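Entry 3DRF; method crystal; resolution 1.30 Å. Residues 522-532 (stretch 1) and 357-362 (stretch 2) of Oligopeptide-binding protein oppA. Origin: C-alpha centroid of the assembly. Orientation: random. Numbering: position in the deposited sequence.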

# COMPACT_ATOMS: atom_id res chain seq x y z
N ALA A 522 -10.44 -1.92 -20.81
CA ALA A 522 -9.58 -0.85 -20.33
C ALA A 522 -8.50 -1.37 -19.39
O ALA A 522 -7.40 -1.00 -19.51
CB ALA A 522 -10.47 0.18 -19.66
N PHE A 523 -8.86 -2.29 -18.50
CA PHE A 523 -7.86 -2.92 -17.61
C PHE A 523 -6.83 -3.72 -18.41
O PHE A 523 -5.70 -3.69 -18.09
CB PHE A 523 -8.54 -3.83 -16.55
CG PHE A 523 -8.77 -3.13 -15.21
CD1 PHE A 523 -7.73 -2.73 -14.39
CD2 PHE A 523 -10.06 -2.87 -14.78
CE1 PHE A 523 -7.94 -2.10 -13.18
CE2 PHE A 523 -10.29 -2.26 -13.53
CZ PHE A 523 -9.23 -1.86 -12.75
N VAL A 524 -7.25 -4.43 -19.45
CA VAL A 524 -6.29 -5.21 -20.27
C VAL A 524 -5.31 -4.23 -20.97
O VAL A 524 -4.15 -4.47 -21.00
CB VAL A 524 -7.04 -6.10 -21.31
CG1 VAL A 524 -6.05 -6.62 -22.37
CG2 VAL A 524 -7.71 -7.27 -20.60
N LYS A 525 -5.85 -3.19 -21.57
CA LYS A 525 -5.01 -2.19 -22.29
C LYS A 525 -3.98 -1.56 -21.36
O LYS A 525 -2.85 -1.47 -21.71
CB LYS A 525 -5.88 -1.15 -23.01
CG LYS A 525 -5.02 -0.15 -23.81
CD LYS A 525 -5.89 0.88 -24.53
CE LYS A 525 -5.11 1.72 -25.54
NZ LYS A 525 -4.05 2.57 -24.88
N TYR A 526 -4.42 -1.16 -20.18
CA TYR A 526 -3.53 -0.65 -19.14
C TYR A 526 -2.40 -1.63 -18.78
O TYR A 526 -1.27 -1.26 -18.69
CB TYR A 526 -4.38 -0.39 -17.89
CG TYR A 526 -3.56 -0.06 -16.64
CD1 TYR A 526 -2.77 1.09 -16.55
CD2 TYR A 526 -3.59 -0.92 -15.54
CE1 TYR A 526 -2.04 1.36 -15.37
CE2 TYR A 526 -2.87 -0.65 -14.40
CZ TYR A 526 -2.08 0.47 -14.34
OH TYR A 526 -1.33 0.76 -13.19
N GLN A 527 -2.76 -2.88 -18.56
CA GLN A 527 -1.75 -3.90 -18.24
C GLN A 527 -0.71 -4.10 -19.38
O GLN A 527 0.45 -4.15 -19.16
CB GLN A 527 -2.42 -5.25 -17.90
CG GLN A 527 -3.22 -5.24 -16.53
CD GLN A 527 -4.12 -6.49 -16.39
OE1 GLN A 527 -3.65 -7.55 -16.10
NE2 GLN A 527 -5.36 -6.32 -16.56
N GLU A 528 -1.20 -4.16 -20.61
CA GLU A 528 -0.33 -4.29 -21.77
C GLU A 528 0.53 -3.04 -21.93
O GLU A 528 1.69 -3.15 -22.16
CB GLU A 528 -1.18 -4.42 -23.05
CG GLU A 528 -1.96 -5.77 -23.24
CD GLU A 528 -2.98 -5.70 -24.37
OE1 GLU A 528 -3.39 -4.62 -24.79
OE2 GLU A 528 -3.33 -6.77 -24.79
N ASP A 529 -0.06 -1.86 -21.77
CA ASP A 529 0.69 -0.62 -22.01
C ASP A 529 1.77 -0.39 -20.93
O ASP A 529 2.83 0.03 -21.23
CB ASP A 529 -0.25 0.63 -22.09
CG ASP A 529 -1.11 0.64 -23.33
OD1 ASP A 529 -0.87 -0.10 -24.27
OD2 ASP A 529 -2.03 1.44 -23.29
N MET A 530 1.48 -0.74 -19.70
CA MET A 530 2.46 -0.58 -18.62
C MET A 530 3.63 -1.54 -18.89
O MET A 530 4.72 -1.19 -18.68
CB MET A 530 1.82 -0.94 -17.27
CG MET A 530 0.90 0.25 -16.76
SD MET A 530 1.90 1.78 -16.25
CE MET A 530 2.29 1.35 -14.50
N ASN A 531 3.35 -2.75 -19.34
CA ASN A 531 4.45 -3.71 -19.64
C ASN A 531 5.32 -3.22 -20.84
O ASN A 531 6.49 -3.34 -20.82
CB ASN A 531 3.86 -5.11 -19.92
CG ASN A 531 3.47 -5.86 -18.65
OD1 ASN A 531 3.77 -5.44 -17.55
ND2 ASN A 531 2.81 -6.95 -18.81
N LYS A 532 4.71 -2.65 -21.86
CA LYS A 532 5.46 -2.16 -23.05
C LYS A 532 6.28 -0.90 -22.73
O LYS A 532 7.40 -0.83 -23.07
CB LYS A 532 4.52 -1.91 -24.23
CG LYS A 532 5.33 -1.51 -25.49
CD LYS A 532 4.41 -1.41 -26.71
CE LYS A 532 5.28 -1.15 -28.03
NZ LYS A 532 4.45 -0.61 -29.22
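Stretch 2, residues 357-362: ANSLIP

Residues 357-362 form an irregular segment, neither helix nor strand, that lies along one side of the helix containing residues 522-532. The segment runs antiparallel to the helix in order of contact: Asn358 meets Asn531, Ser359 meets Gln527, and Ile361 reaches Phe523. The backbones come nearest at Gln527 and Ser359, whose CA atoms are 5.8 Å apart. Ser359 is nearly fully extended (phi/psi -164/178), whereas Leu360 turns back (-85/-6) before Ile361 extends again.

Polar contacts fix the first half of the segment. The p rotamer of Ser359 lets its OG donate a hydrogen bond to Gln527 OE1 (2.8 Å) while accepting one from Ile361 N (3.2 Å), so a single hydroxyl ties the local turn to the helix. Gln527 leaves the helix sideways with chi1 m and chi2 t; its chi3 of 77° presents OE1 to Ser359 and allows NE2 to bond back to Phe523 O (3.1 Å), one turn earlier. Asn531, also m at chi1, directs ND2 to Asn358 O (3.0 Å, 154°). A water accepts a weak hydrogen bond from Leu360 N (3.3 Å) and donates to Gln527 O (2.9 Å), joining the two backbones.

Beyond Ser359 the direct contacts are mainly between apolar groups. Ile361 points toward the helix, and its m,m conformation places CD1 3.8 Å from Phe523 CE1 and 4.3 Å from Tyr526 CE2, at the edge of the tyrosine ring; its CG1 packs 3.7 Å from Gln527 CG, using the aliphatic part of the glutamine. Leu360 leaves its backbone sideways, but its m,t rotamer brings CD1 within 3.4 Å of Met530 CE and 4.0 Å of Tyr526 OH. The methionine, m at all three chi angles, curls its terminal methyl group to this tight contact.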

# COMPACT_ATOMS: atom_id res chain seq x y z
N ALA A 357 4.68 -12.46 -11.53
CA ALA A 357 3.55 -11.70 -12.05
C ALA A 357 3.70 -11.42 -13.55
O ALA A 357 4.72 -11.14 -14.01
CB ALA A 357 3.44 -10.34 -11.29
N ASN A 358 2.58 -11.52 -14.26
CA ASN A 358 2.50 -11.15 -15.68
C ASN A 358 2.10 -9.68 -15.91
O ASN A 358 2.22 -9.19 -16.98
CB ASN A 358 1.48 -12.07 -16.43
CG ASN A 358 0.05 -11.85 -15.96
OD1 ASN A 358 -0.20 -11.72 -14.80
ND2 ASN A 358 -0.87 -11.79 -16.90
N SER A 359 1.59 -9.08 -14.86
CA SER A 359 1.03 -7.70 -14.90
C SER A 359 0.89 -7.15 -13.48
O SER A 359 1.22 -7.79 -12.55
CB SER A 359 -0.34 -7.70 -15.60
OG SER A 359 -1.34 -8.00 -14.66
N LEU A 360 0.43 -5.91 -13.40
CA LEU A 360 0.25 -5.23 -12.12
C LEU A 360 -1.08 -5.50 -11.39
O LEU A 360 -1.24 -5.12 -10.29
CB LEU A 360 0.43 -3.71 -12.30
CG LEU A 360 1.82 -3.28 -12.87
CD1 LEU A 360 1.81 -1.78 -13.28
CD2 LEU A 360 2.90 -3.59 -11.83
N ILE A 361 -1.97 -6.20 -12.04
CA ILE A 361 -3.30 -6.50 -11.44
C ILE A 361 -3.32 -7.94 -10.88
O ILE A 361 -3.23 -8.87 -11.63
CB ILE A 361 -4.44 -6.32 -12.46
CG1 ILE A 361 -4.45 -4.89 -13.08
CG2 ILE A 361 -5.77 -6.64 -11.77
CD1 ILE A 361 -4.74 -3.73 -12.06
N PRO A 362 -3.46 -8.11 -9.59
CA PRO A 362 -3.27 -9.45 -9.02
C PRO A 362 -4.53 -10.35 -9.12
O PRO A 362 -5.57 -9.88 -9.34
CB PRO A 362 -2.92 -9.17 -7.54
CG PRO A 362 -3.62 -7.92 -7.24
CD PRO A 362 -3.50 -7.08 -8.54
O HOH W 1 -3.70 -10.41 -16.01
O HOH W 2 1.15 -4.63 -16.38